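Polyphosphate kinase (Porphyromonas gingivalis, PDB 2O8R) catalyses the reversible transfer of the terminal phosphate of ATP to a growing polyphosphate chain, as a magnesium-dependent kinase of the PPK1 family. Local coordinates at the interface of chains A and B. Numbering follows the deposited sequence. Chains: chain A/B, Polyphosphate kinase.

The interface of chains A and B. Residues chain A 219, 221-223; chain B 151-154.
A:Pro222 sits against the backbone of B:Ser151 to B:Arg154, between the middle domains of two copies of this PPK1-family kinase. The copies meet here in the deposited assembly, and the patch may belong to a biological dimer. The chain A side is the end of helix 217-220 and the loop after it. The chain B side is a loop. B:Lys152 O lies over one face of the A:Pro222 ring, near CG and CD. A:Pro222 CG also lies 3.4 Å from B:Ser151 O. The amide N of A:Gly223 donates a hydrogen bond to B:Lys152 O (2.8 Å), and the donor is tilted 25° from the carbonyl plane. The B:Arg154 guanidinium lies over the opposite face of the proline ring, offset from its centre. Its CG is anti to the backbone N (chi1 -157°), and the chain bends at chi3 (-52°). This puts A:Pro222 CG in plane at the guanidinium edge. B:Arg154 NH2 comes 3.4 Å from A:Pro222 CB. The carbonyl O of A:Val219 lies over one guanidinium face, 3.0 Å from B:Arg154 NE, but the N-H points elsewhere and no hydrogen bond forms. The nearby carbonyl dipole may still favour the cationic group. A:Phe221 and B:Val153 lie side by side and point the same way. A:Phe221 CD1 is 4.0 Å from B:Val153 CB, and B:Val153 CG2 lies near A:Phe221 CD1 and CE1. The centre of the contact is about 54 Å from A:His439, the predicted phosphohistidine, so a direct catalytic role is unlikely.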
loop_
_atom_site.group_PDB
_atom_site.type_symbol
_atom_site.label_atom_id
_atom_site.label_comp_id
_atom_site.label_asym_id
_atom_site.label_seq_id
_atom_site.Cartn_x
_atom_site.Cartn_y
_atom_site.Cartn_z
ATOM N N VAL A 219 -21.777 18.371 21.316
ATOM C CA VAL A 219 -21.400 19.422 20.363
ATOM C C VAL A 219 -21.911 19.108 18.953
ATOM O O VAL A 219 -22.134 20.014 18.134
ATOM C CB VAL A 219 -19.867 19.752 20.373
ATOM C CG1 VAL A 219 -19.209 19.324 21.690
ATOM C CG2 VAL A 219 -19.149 19.144 19.193
ATOM N N PHE A 221 -24.763 17.380 18.415
ATOM C CA PHE A 221 -26.203 17.564 18.456
ATOM C C PHE A 221 -26.598 18.634 19.478
ATOM O O PHE A 221 -27.166 18.312 20.525
ATOM C CB PHE A 221 -26.877 16.233 18.786
ATOM C CG PHE A 221 -26.496 15.108 17.858
ATOM C CD1 PHE A 221 -27.147 14.944 16.641
ATOM C CD2 PHE A 221 -25.492 14.209 18.206
ATOM C CE1 PHE A 221 -26.802 13.903 15.786
ATOM C CE2 PHE A 221 -25.148 13.169 17.363
ATOM C CZ PHE A 221 -25.804 13.018 16.143
ATOM N N PRO A 222 -26.303 19.914 19.181
ATOM C CA PRO A 222 -26.558 20.969 20.160
ATOM C C PRO A 222 -28.033 21.102 20.561
ATOM O O PRO A 222 -28.333 21.354 21.726
ATOM C CB PRO A 222 -26.084 22.232 19.439
ATOM C CG PRO A 222 -26.129 21.886 17.997
ATOM C CD PRO A 222 -25.725 20.463 17.942
ATOM N N GLY A 223 -28.941 20.914 19.613
ATOM C CA GLY A 223 -30.359 21.038 19.896
ATOM C C GLY A 223 -31.035 19.786 20.422
ATOM O O GLY A 223 -32.245 19.618 20.251
ATOM N N SER B 151 -29.574 24.242 13.439
ATOM C CA SER B 151 -29.252 24.537 14.836
ATOM C C SER B 151 -29.446 23.350 15.789
ATOM O O SER B 151 -29.013 23.387 16.943
ATOM C CB SER B 151 -30.037 25.752 15.321
ATOM O OG SER B 151 -29.407 26.323 16.453
ATOM N N LYS B 152 -30.096 22.300 15.305
ATOM C CA LYS B 152 -30.299 21.112 16.105
ATOM C C LYS B 152 -29.065 20.224 16.045
ATOM O O LYS B 152 -28.617 19.693 17.065
ATOM C CB LYS B 152 -31.530 20.334 15.628
ATOM C CG LYS B 152 -32.806 20.631 16.412
ATOM C CD LYS B 152 -33.807 21.474 15.616
ATOM C CE LYS B 152 -34.771 20.597 14.824
ATOM N NZ LYS B 152 -35.814 21.382 14.106
ATOM N N VAL B 153 -28.525 20.062 14.843
ATOM C CA VAL B 153 -27.385 19.181 14.626
ATOM C C VAL B 153 -26.316 19.920 13.840
ATOM O O VAL B 153 -26.597 20.505 12.794
ATOM C CB VAL B 153 -27.806 17.831 13.944
ATOM C CG1 VAL B 153 -28.935 18.053 12.974
ATOM C CG2 VAL B 153 -26.613 17.119 13.263
ATOM N N ARG B 154 -25.097 19.893 14.380
ATOM C CA ARG B 154 -23.955 20.618 13.835
ATOM C C ARG B 154 -23.167 19.730 12.891
ATOM O O ARG B 154 -23.081 18.520 13.104
ATOM C CB ARG B 154 -23.060 21.038 14.987
ATOM C CG ARG B 154 -22.155 22.207 14.703
ATOM C CD ARG B 154 -21.433 22.624 15.981
ATOM N NE ARG B 154 -22.354 22.845 17.098
ATOM C CZ ARG B 154 -21.995 23.318 18.288
ATOM N NH1 ARG B 154 -20.728 23.625 18.536
ATOM N NH2 ARG B 154 -22.906 23.484 19.239
#